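PDB 4PQH: glutathione transferase lambda1 from Populus trichocarpa, which binds glutathione, to which it can be linked covalently, and probably acts as a glutathione-dependent transferase or thiol-transferase in detoxification. Local coordinates for residues A[44-49]-A[53-58]; A[82-87]-A[96-101]; A[178-183]-A[212-217]. All blocks are in the same frame, centred on the assembly; numbering follows the deposited sequence. Where two conformers were deposited one is given.

Helix 37-48 is common ground for the three contacts. Contact 1 ties its C-terminal end to the edge strand 55-59, and contact 2 sets helix 92-102 against strand 81-84 of the same sheet; their centres lie about 11 Å apart, joined by the salt bridge from Lys-49 NZ to Asp-100 OD1 at 2.8 Å. Contact 3, centred about 15 Å from contact 1, meets it where Ile-44 CD1 packs on Tyr-214 CD1 at 3.6 Å. Contacts 2 and 3 do not touch, their nearest atoms being about 9 Å apart. Glutathione is not held directly by these pairs: Leu-82 lies about 10 Å and Glu-180 about 12 Å from it, measured from their side chains.

Contact 1 of 3, residues A[44-49]-A[53-58]; sequences ITRNCK and DKIKLV
Arg-46, which accounts for more than half of the 202 Å² buried here, reaches from the last turns of helix 37-48 to the backbone of Ile-55. The carbonyl oxygen of Ile-55 is gripped side-on by two nitrogens: Arg-46 NE lies 2.8 Å from Ile-55 O with an N-H...O angle of 155°, and Arg-46 NH2 lies 3.1 Å from the same oxygen with a more bent 137°. Both bonds keep the acceptor close to the guanidinium plane, and this fixes the rotation of the group. Arg-46 CG stands anti to the backbone N (chi1 162°), and the chain then runs extended to NE, which gives it the length to span the gap. Ile-55 lies alongside the arginine stem, its CB 3.9 Å from Arg-46 NE and its CG2 at 4.0 Å from Arg-46 CD. Leu-57 covers one face of the guanidinium: its CG sits over the centre of the group, 3.7 Å from Arg-46 CZ, with the two methyls spread toward NH1 and NE. All three residues are buried, and the charge is met outside the two segments by a salt bridge from NH2 to Glu-8; NH1 adds a weak bond to Asn-47 OD1 within the helix. The backbone of Lys-56 and Val-58 pairs with strand 28-32, while Ile-55 and Leu-57 also touch Leu-30. The contact joins the helix and second strand of the beta-alpha-beta unit 28-32, 37-48, 55-59, whose two strands run parallel and which opens the thioredoxin-like N-terminal domain of glutathione transferases.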
loop_
_atom_site.group_PDB
_atom_site.type_symbol
_atom_site.label_atom_id
_atom_site.label_comp_id
_atom_site.label_asym_id
_atom_site.label_seq_id
_atom_site.Cartn_x
_atom_site.Cartn_y
_atom_site.Cartn_z
ATOM N N ILE A 44 2.982 -4.992 -1.742
ATOM C CA ILE A 44 3.967 -4.365 -2.630
ATOM C C ILE A 44 5.338 -4.350 -1.970
ATOM O O ILE A 44 6.347 -4.642 -2.619
ATOM C CB ILE A 44 3.578 -2.917 -3.008
ATOM C CG1 ILE A 44 2.282 -2.883 -3.817
ATOM C CG2 ILE A 44 4.713 -2.280 -3.814
ATOM C CD1 ILE A 44 1.602 -1.528 -3.779
ATOM N N THR A 45 5.396 -4.013 -0.689
ATOM C CA THR A 45 6.674 -3.968 0.028
ATOM C C THR A 45 7.366 -5.326 0.020
ATOM O O THR A 45 8.548 -5.435 -0.313
ATOM C CB THR A 45 6.495 -3.438 1.456
ATOM O OG1 THR A 45 5.920 -2.128 1.390
ATOM C CG2 THR A 45 7.849 -3.338 2.162
ATOM N N ARG A 46 6.619 -6.368 0.352
ATOM C CA ARG A 46 7.085 -7.743 0.252
ATOM C C ARG A 46 7.682 -8.050 -1.115
ATOM O O ARG A 46 8.814 -8.528 -1.215
ATOM C CB ARG A 46 5.919 -8.691 0.554
ATOM C CG ARG A 46 6.085 -10.143 0.099
ATOM C CD ARG A 46 4.718 -10.832 0.196
ATOM N NE ARG A 46 4.700 -12.273 -0.047
ATOM C CZ ARG A 46 4.359 -12.834 -1.208
ATOM N NH1 ARG A 46 4.060 -12.078 -2.257
ATOM N NH2 ARG A 46 4.331 -14.155 -1.326
ATOM N N ASN A 47 6.947 -7.739 -2.177
ATOM C CA ASN A 47 7.412 -8.069 -3.514
ATOM C C ASN A 47 8.636 -7.268 -3.913
ATOM O O ASN A 47 9.563 -7.810 -4.511
ATOM C CB ASN A 47 6.320 -7.822 -4.542
ATOM C CG ASN A 47 5.175 -8.813 -4.439
ATOM O OD1 ASN A 47 5.136 -9.670 -3.552
ATOM N ND2 ASN A 47 4.232 -8.697 -5.360
ATOM N N CYS A 48 8.640 -5.980 -3.586
ATOM C CA CYS A 48 9.753 -5.112 -3.972
ATOM C C CYS A 48 11.048 -5.533 -3.304
ATOM O O CYS A 48 12.137 -5.269 -3.818
ATOM C CB CYS A 48 9.446 -3.659 -3.627
ATOM S SG CYS A 48 8.217 -2.901 -4.686
ATOM N N LYS A 49 10.945 -6.203 -2.165
ATOM C CA LYS A 49 12.125 -6.674 -1.462
ATOM C C LYS A 49 12.478 -8.120 -1.805
ATOM O O LYS A 49 13.435 -8.668 -1.265
ATOM C CB LYS A 49 11.948 -6.485 0.047
ATOM C CG LYS A 49 11.907 -5.028 0.455
ATOM C CD LYS A 49 11.762 -4.854 1.963
ATOM C CE LYS A 49 13.091 -5.077 2.667
ATOM N NZ LYS A 49 14.032 -3.938 2.438
ATOM N N ASP A 53 9.145 -15.739 -1.109
ATOM C CA ASP A 53 9.378 -17.049 -0.501
ATOM C C ASP A 53 9.531 -16.990 1.014
ATOM O O ASP A 53 9.586 -18.026 1.676
ATOM C CB ASP A 53 10.622 -17.709 -1.101
ATOM C CG ASP A 53 10.400 -18.184 -2.519
ATOM O OD1 ASP A 53 9.230 -18.435 -2.881
ATOM O OD2 ASP A 53 11.394 -18.314 -3.265
ATOM N N LYS A 54 9.600 -15.776 1.554
ATOM C CA LYS A 54 9.804 -15.574 2.983
ATOM C C LYS A 54 8.498 -15.224 3.690
ATOM O O LYS A 54 8.294 -15.576 4.851
ATOM C CB LYS A 54 10.826 -14.457 3.207
ATOM C CG LYS A 54 11.122 -14.150 4.666
ATOM C CD LYS A 54 11.836 -15.307 5.346
ATOM C CE LYS A 54 12.237 -14.939 6.765
ATOM N NZ LYS A 54 13.077 -13.712 6.802
ATOM N N ILE A 55 7.618 -14.527 2.980
ATOM C CA ILE A 55 6.364 -14.060 3.557
ATOM C C ILE A 55 5.190 -14.692 2.831
ATOM O O ILE A 55 4.965 -14.437 1.648
ATOM C CB ILE A 55 6.271 -12.522 3.492
ATOM C CG1 ILE A 55 7.435 -11.893 4.276
ATOM C CG2 ILE A 55 4.909 -12.048 3.987
ATOM C CD1 ILE A 55 7.542 -10.394 4.138
ATOM N N LYS A 56 4.450 -15.534 3.545
ATOM C CA LYS A 56 3.315 -16.223 2.950
ATOM C C LYS A 56 2.074 -15.339 2.970
ATOM O O LYS A 56 1.741 -14.747 4.000
ATOM C CB LYS A 56 3.038 -17.526 3.697
ATOM C CG LYS A 56 1.864 -18.319 3.140
ATOM C CD LYS A 56 1.592 -19.550 3.988
ATOM C CE LYS A 56 1.557 -20.810 3.140
ATOM N NZ LYS A 56 1.439 -22.041 3.973
ATOM N N LEU A 57 1.405 -15.236 1.824
ATOM C CA LEU A 57 0.141 -14.511 1.744
ATOM C C LEU A 57 -0.996 -15.347 2.317
ATOM O O LEU A 57 -1.140 -16.520 1.979
ATOM C CB LEU A 57 -0.183 -14.151 0.296
ATOM C CG LEU A 57 0.779 -13.211 -0.428
ATOM C CD1 LEU A 57 0.235 -12.917 -1.811
ATOM C CD2 LEU A 57 0.979 -11.926 0.355
ATOM N N VAL A 58 -1.788 -14.742 3.193
ATOM C CA VAL A 58 -3.015 -15.366 3.677
ATOM C C VAL A 58 -4.186 -14.437 3.383
ATOM O O VAL A 58 -4.487 -13.530 4.167
ATOM C CB VAL A 58 -2.963 -15.688 5.185
ATOM C CG1 VAL A 58 -4.241 -16.404 5.619
ATOM C CG2 VAL A 58 -1.756 -16.547 5.505
#

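Contact 2 of 3, residues A[82-87]-A[96-101]; sequences LEHNNE and IKYIDS
Tyr-98 reaches from helix 92-102 toward strand 81-84 and meets its two inward-facing side chains with different parts of the ring. Its hydroxyl end abuts the imidazole of His-84: Tyr-98 OH lies 3.1 Å from His-84 CD2, in the plane of the histidine ring and at its edge, while His-84 CD2 in turn lies in the plane of the tyrosine ring. The two rings therefore meet rim to rim, without stacking. Deeper along the ring, Leu-82 crosses at about a right angle, and its CD2 methyl approaches Tyr-98 CD2 obliquely at 3.8 Å. The same methyl touches Ile-99 CG1 at 3.8 Å, so one branch of Leu-82 fits against two successive helix residues. A chi1 of 180° turns the ring of Tyr-98 away from its backbone N and carries it out across the gap; the segment axes are 11.2 Å apart at closest approach and run 31° from parallel. A water lies between Tyr-98 OH, at 3.1 Å, and His-84 O; its 2.5 Å to His-84 O is shorter than usual, so its exact place is doubtful. His-84 ND1 is hydrogen-bonded to Thr-28 OG1, and Tyr-98 itself stacks on His-102 and makes a cation-pi contact with Lys-89. Leucine in place of Tyr-98 would probably leave the bridging water without its helix-side partner and open a gap beside the edge of His-84. Leu-82 and Ile-99 are buried, and Ile-99 also packs on Val-42 and Thr-45 of helix 37-48. Such packing of a helix, beside helix 37-48, on a four-stranded mixed sheet belongs to the thioredoxin-like half of the glutathione transferase fold.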
loop_
_atom_site.group_PDB
_atom_site.type_symbol
_atom_site.label_atom_id
_atom_site.label_comp_id
_atom_site.label_asym_id
_atom_site.label_seq_id
_atom_site.Cartn_x
_atom_site.Cartn_y
_atom_site.Cartn_z
ATOM N N LEU A 82 0.605 -8.632 10.128
ATOM C CA LEU A 82 1.801 -9.406 9.843
ATOM C C LEU A 82 2.150 -10.242 11.056
ATOM O O LEU A 82 2.340 -9.707 12.152
ATOM C CB LEU A 82 2.972 -8.482 9.505
ATOM C CG LEU A 82 4.292 -9.185 9.176
ATOM C CD1 LEU A 82 4.193 -9.923 7.846
ATOM C CD2 LEU A 82 5.441 -8.191 9.173
ATOM N N GLU A 83 2.213 -11.555 10.846
ATOM C CA GLU A 83 2.640 -12.510 11.852
ATOM C C GLU A 83 4.110 -12.799 11.601
ATOM O O GLU A 83 4.478 -13.342 10.555
ATOM C CB GLU A 83 1.822 -13.789 11.709
ATOM C CG GLU A 83 2.227 -14.922 12.619
ATOM C CD GLU A 83 1.554 -16.226 12.232
ATOM O OE1 GLU A 83 0.569 -16.175 11.467
ATOM O OE2 GLU A 83 2.011 -17.298 12.680
ATOM N N HIS A 84 4.952 -12.421 12.558
ATOM C CA HIS A 84 6.392 -12.567 12.405
ATOM C C HIS A 84 7.022 -12.612 13.787
ATOM O O HIS A 84 6.719 -11.775 14.635
ATOM C CB HIS A 84 6.960 -11.391 11.598
ATOM C CG HIS A 84 8.437 -11.473 11.364
ATOM N ND1 HIS A 84 9.023 -12.509 10.666
ATOM C CD2 HIS A 84 9.445 -10.650 11.731
ATOM C CE1 HIS A 84 10.328 -12.320 10.617
ATOM N NE2 HIS A 84 10.613 -11.200 11.257
ATOM N N ASN A 85 7.884 -13.600 14.013
ATOM C CA ASN A 85 8.600 -13.739 15.281
ATOM C C ASN A 85 7.707 -13.646 16.516
ATOM O O ASN A 85 7.983 -12.866 17.430
ATOM C CB ASN A 85 9.727 -12.706 15.386
ATOM C CG ASN A 85 10.857 -12.972 14.413
ATOM O OD1 ASN A 85 11.015 -14.085 13.913
ATOM N ND2 ASN A 85 11.656 -11.947 14.147
ATOM N N ASN A 86 6.632 -14.431 16.524
ATOM C CA ASN A 86 5.738 -14.530 17.677
ATOM C C ASN A 86 5.046 -13.222 18.058
ATOM O O ASN A 86 4.752 -12.974 19.228
ATOM C CB ASN A 86 6.479 -15.112 18.885
ATOM C CG ASN A 86 7.154 -16.430 18.570
ATOM O OD1 ASN A 86 6.552 -17.321 17.970
ATOM N ND2 ASN A 86 8.418 -16.556 18.962
ATOM N N GLU A 87 4.793 -12.385 17.062
ATOM C CA GLU A 87 4.014 -11.179 17.273
ATOM C C GLU A 87 3.178 -10.964 16.027
ATOM O O GLU A 87 3.651 -11.190 14.917
ATOM C CB GLU A 87 4.928 -9.973 17.527
ATOM C CG GLU A 87 4.185 -8.674 17.849
ATOM C CD GLU A 87 5.120 -7.492 18.073
ATOM O OE1 GLU A 87 6.331 -7.716 18.294
ATOM O OE2 GLU A 87 4.642 -6.336 18.027
ATOM N N ILE A 96 4.881 -1.482 6.495
ATOM C CA ILE A 96 5.824 -1.319 5.394
ATOM C C ILE A 96 7.189 -0.882 5.938
ATOM O O ILE A 96 8.227 -1.347 5.460
ATOM C CB ILE A 96 5.289 -0.405 4.261
ATOM C CG1 ILE A 96 5.188 1.053 4.712
ATOM C CG2 ILE A 96 3.960 -0.943 3.725
ATOM C CD1 ILE A 96 4.609 1.983 3.640
ATOM N N LYS A 97 7.202 -0.033 6.961
ATOM C CA LYS A 97 8.462 0.343 7.605
ATOM C C LYS A 97 9.109 -0.845 8.314
ATOM O O LYS A 97 10.330 -1.045 8.233
ATOM C CB LYS A 97 8.254 1.504 8.581
ATOM C CG LYS A 97 7.899 2.824 7.918
ATOM C CD LYS A 97 7.657 3.896 8.964
ATOM C CE LYS A 97 7.288 5.223 8.327
ATOM N NZ LYS A 97 6.848 6.209 9.351
ATOM N N TYR A 98 8.289 -1.651 8.977
ATOM C CA TYR A 98 8.770 -2.811 9.708
ATOM C C TYR A 98 9.385 -3.854 8.777
ATOM O O TYR A 98 10.496 -4.332 9.022
ATOM C CB TYR A 98 7.634 -3.423 10.539
ATOM C CG TYR A 98 8.085 -4.639 11.311
ATOM C CD1 TYR A 98 8.659 -4.512 12.568
ATOM C CD2 TYR A 98 7.958 -5.912 10.770
ATOM C CE1 TYR A 98 9.088 -5.627 13.266
ATOM C CE2 TYR A 98 8.380 -7.023 11.456
ATOM C CZ TYR A 98 8.940 -6.879 12.705
ATOM O OH TYR A 98 9.352 -7.995 13.393
ATOM N N ILE A 99 8.680 -4.200 7.706
ATOM C CA ILE A 99 9.206 -5.168 6.754
ATOM C C ILE A 99 10.504 -4.662 6.129
ATOM O O ILE A 99 11.474 -5.412 5.988
ATOM C CB ILE A 99 8.168 -5.529 5.670
ATOM C CG1 ILE A 99 7.070 -6.393 6.294
ATOM C CG2 ILE A 99 8.841 -6.262 4.502
ATOM C CD1 ILE A 99 5.948 -6.733 5.353
ATOM N N ASP A 100 10.531 -3.377 5.803
ATOM C CA ASP A 100 11.707 -2.794 5.179
ATOM C C ASP A 100 12.948 -2.948 6.050
ATOM O O ASP A 100 14.059 -3.098 5.533
ATOM C CB ASP A 100 11.466 -1.318 4.874
ATOM C CG ASP A 100 12.589 -0.695 4.069
ATOM O OD1 ASP A 100 13.092 -1.340 3.116
ATOM O OD2 ASP A 100 12.962 0.453 4.391
ATOM N N SER A 101 12.752 -2.932 7.363
ATOM C CA SER A 101 13.855 -2.882 8.311
ATOM C C SER A 101 14.097 -4.182 9.062
ATOM O O SER A 101 14.927 -4.223 9.966
ATOM C CB SER A 101 13.653 -1.731 9.297
ATOM O OG SER A 101 12.509 -1.946 10.096
HETATM O O HOH W 1 6.789 -9.275 14.606
#

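Contact 3 of 3, residues A[178-183]-A[212-217]; sequences FIERFQ and EAYNQT
Glu-180 meets the phenol of Tyr-214 across this small contact, which buries 89 Å² in all. Just before it, Phe-178 faces another part of the fold, its ring set edge-to-face with that of Tyr-38, a residue of the glutathione pocket. At Glu-180, a chi1 of 173° swings CG away from the backbone N and the chain continues extended, carrying the carboxylate along the phenol end of the ring. Tyr-214 OH donates to Glu-180 OE1 over 2.7 Å, reaching the oxygen on its anti side and 24° out of the carboxylate plane. The carboxylate and ring planes are 59° apart. The side chains run past each other in opposite senses, and the hydroxyl rests 3.5 Å from Glu-180 CB. OE1 takes a second hydrogen bond from Gln-40 NE2, which would help to fix the carboxylate, and the side-chain oxygen of Gln-40 accepts in turn from Arg-181 NH1. That same Arg-181 NH1 lies 3.6 Å from Glu-180 OE2, a long ion pair, charge to charge, with the oxygen well off the guanidinium plane. At the backbone of Tyr-214, the carbonyl oxygen accepts from both Thr-217 OG1, at 2.7 Å and in the carbonyl plane, and Thr-217 N. From the short helix 212-215, Tyr-214 thus joins helix 170-190, through Glu-180, to Ile-44 of helix 37-48 and Met-208 of helix 199-208.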
loop_
_atom_site.group_PDB
_atom_site.type_symbol
_atom_site.label_atom_id
_atom_site.label_comp_id
_atom_site.label_asym_id
_atom_site.label_seq_id
_atom_site.Cartn_x
_atom_site.Cartn_y
_atom_site.Cartn_z
ATOM N N PHE A 178 -3.699 3.764 -3.484
ATOM C CA PHE A 178 -4.732 4.778 -3.456
ATOM C C PHE A 178 -4.839 5.550 -4.759
ATOM O O PHE A 178 -5.945 5.759 -5.265
ATOM C CB PHE A 178 -4.557 5.640 -2.216
ATOM C CG PHE A 178 -4.798 4.863 -0.960
ATOM C CD1 PHE A 178 -6.093 4.677 -0.495
ATOM C CD2 PHE A 178 -3.754 4.235 -0.304
ATOM C CE1 PHE A 178 -6.331 3.921 0.619
ATOM C CE2 PHE A 178 -3.995 3.471 0.818
ATOM C CZ PHE A 178 -5.293 3.324 1.288
ATOM N N ILE A 179 -3.707 5.910 -5.357
ATOM C CA ILE A 179 -3.744 6.537 -6.672
ATOM C C ILE A 179 -4.300 5.554 -7.719
ATOM O O ILE A 179 -5.069 5.939 -8.602
ATOM C CB ILE A 179 -2.365 7.114 -7.049
ATOM C CG1 ILE A 179 -2.032 8.261 -6.084
ATOM C CG2 ILE A 179 -2.359 7.580 -8.499
ATOM C CD1 ILE A 179 -0.664 8.890 -6.299
ATOM N N GLU A 180 -3.963 4.275 -7.566
ATOM C CA GLU A 180 -4.469 3.215 -8.438
ATOM C C GLU A 180 -5.995 3.181 -8.461
ATOM O O GLU A 180 -6.599 2.920 -9.492
ATOM C CB GLU A 180 -3.929 1.862 -7.965
ATOM C CG GLU A 180 -4.503 0.648 -8.660
ATOM C CD GLU A 180 -3.965 -0.653 -8.090
ATOM O OE1 GLU A 180 -2.750 -0.725 -7.813
ATOM O OE2 GLU A 180 -4.747 -1.612 -7.926
ATOM N N ARG A 181 -6.614 3.446 -7.316
ATOM C CA ARG A 181 -8.068 3.412 -7.217
ATOM C C ARG A 181 -8.692 4.762 -7.555
ATOM O O ARG A 181 -9.708 4.821 -8.250
ATOM C CB ARG A 181 -8.488 2.948 -5.823
ATOM C CG ARG A 181 -8.267 1.462 -5.608
ATOM C CD ARG A 181 -8.056 1.132 -4.140
ATOM N NE ARG A 181 -7.956 -0.309 -3.925
ATOM C CZ ARG A 181 -6.874 -1.033 -4.184
ATOM N NH1 ARG A 181 -5.786 -0.453 -4.672
ATOM N NH2 ARG A 181 -6.881 -2.340 -3.953
ATOM N N PHE A 182 -8.080 5.847 -7.087
ATOM C CA PHE A 182 -8.668 7.170 -7.273
ATOM C C PHE A 182 -8.619 7.621 -8.724
ATOM O O PHE A 182 -9.535 8.298 -9.201
ATOM C CB PHE A 182 -8.000 8.231 -6.394
ATOM C CG PHE A 182 -8.109 7.973 -4.910
ATOM C CD1 PHE A 182 -9.099 7.146 -4.390
ATOM C CD2 PHE A 182 -7.216 8.570 -4.033
ATOM C CE1 PHE A 182 -9.194 6.925 -3.012
ATOM C CE2 PHE A 182 -7.301 8.355 -2.673
ATOM C CZ PHE A 182 -8.292 7.528 -2.155
ATOM N N GLN A 183 -7.549 7.263 -9.431
ATOM C CA GLN A 183 -7.407 7.715 -10.814
ATOM C C GLN A 183 -8.574 7.295 -11.729
ATOM O O GLN A 183 -9.224 8.159 -12.321
ATOM C CB GLN A 183 -6.053 7.322 -11.412
ATOM C CG GLN A 183 -5.911 7.766 -12.867
ATOM C CD GLN A 183 -4.539 7.512 -13.448
ATOM O OE1 GLN A 183 -3.792 6.663 -12.974
ATOM N NE2 GLN A 183 -4.200 8.265 -14.477
ATOM N N GLU A 212 7.482 -4.080 -11.743
ATOM C CA GLU A 212 6.797 -5.360 -11.840
ATOM C C GLU A 212 6.305 -5.865 -10.481
ATOM O O GLU A 212 5.221 -6.453 -10.377
ATOM C CB GLU A 212 7.710 -6.389 -12.516
ATOM C CG GLU A 212 7.003 -7.663 -12.917
ATOM C CD GLU A 212 5.804 -7.410 -13.819
ATOM O OE1 GLU A 212 5.789 -6.389 -14.543
ATOM O OE2 GLU A 212 4.874 -8.241 -13.803
ATOM N N ALA A 213 7.091 -5.619 -9.436
ATOM C CA ALA A 213 6.717 -6.034 -8.086
ATOM C C ALA A 213 5.403 -5.394 -7.660
ATOM O O ALA A 213 4.614 -6.004 -6.927
ATOM C CB ALA A 213 7.801 -5.675 -7.099
ATOM N N TYR A 214 5.178 -4.161 -8.115
ATOM C CA TYR A 214 3.927 -3.465 -7.844
ATOM C C TYR A 214 2.812 -3.994 -8.742
ATOM O O TYR A 214 1.714 -4.293 -8.268
ATOM C CB TYR A 214 4.092 -1.955 -8.029
ATOM C CG TYR A 214 2.781 -1.254 -8.299
ATOM C CD1 TYR A 214 1.782 -1.203 -7.331
ATOM C CD2 TYR A 214 2.530 -0.658 -9.525
ATOM C CE1 TYR A 214 0.582 -0.570 -7.581
ATOM C CE2 TYR A 214 1.330 -0.020 -9.780
ATOM C CZ TYR A 214 0.364 0.015 -8.804
ATOM O OH TYR A 214 -0.841 0.635 -9.055
ATOM N N ASN A 215 3.089 -4.117 -10.036
ATOM C CA ASN A 215 2.096 -4.641 -10.975
ATOM C C ASN A 215 1.524 -5.989 -10.559
ATOM O O ASN A 215 0.338 -6.270 -10.772
ATOM C CB ASN A 215 2.689 -4.768 -12.376
ATOM C CG ASN A 215 3.053 -3.432 -12.977
ATOM O OD1 ASN A 215 2.429 -2.411 -12.674
ATOM N ND2 ASN A 215 4.069 -3.427 -13.834
ATOM N N GLN A 216 2.366 -6.823 -9.960
ATOM C CA GLN A 216 1.936 -8.146 -9.534
ATOM C C GLN A 216 0.923 -8.119 -8.399
ATOM O O GLN A 216 0.249 -9.115 -8.159
ATOM C CB GLN A 216 3.140 -8.994 -9.143
ATOM C CG GLN A 216 3.936 -9.481 -10.329
ATOM C CD GLN A 216 5.336 -9.856 -9.939
ATOM O OE1 GLN A 216 5.710 -9.749 -8.772
ATOM N NE2 GLN A 216 6.130 -10.289 -10.912
ATOM N N THR A 217 0.813 -6.993 -7.700
ATOM C CA THR A 217 -0.162 -6.896 -6.610
ATOM C C THR A 217 -1.516 -6.488 -7.153
ATOM O O THR A 217 -2.481 -6.334 -6.400
ATOM C CB THR A 217 0.253 -5.909 -5.508
ATOM O OG1 THR A 217 0.253 -4.572 -6.026
ATOM C CG2 THR A 217 1.621 -6.255 -4.978
#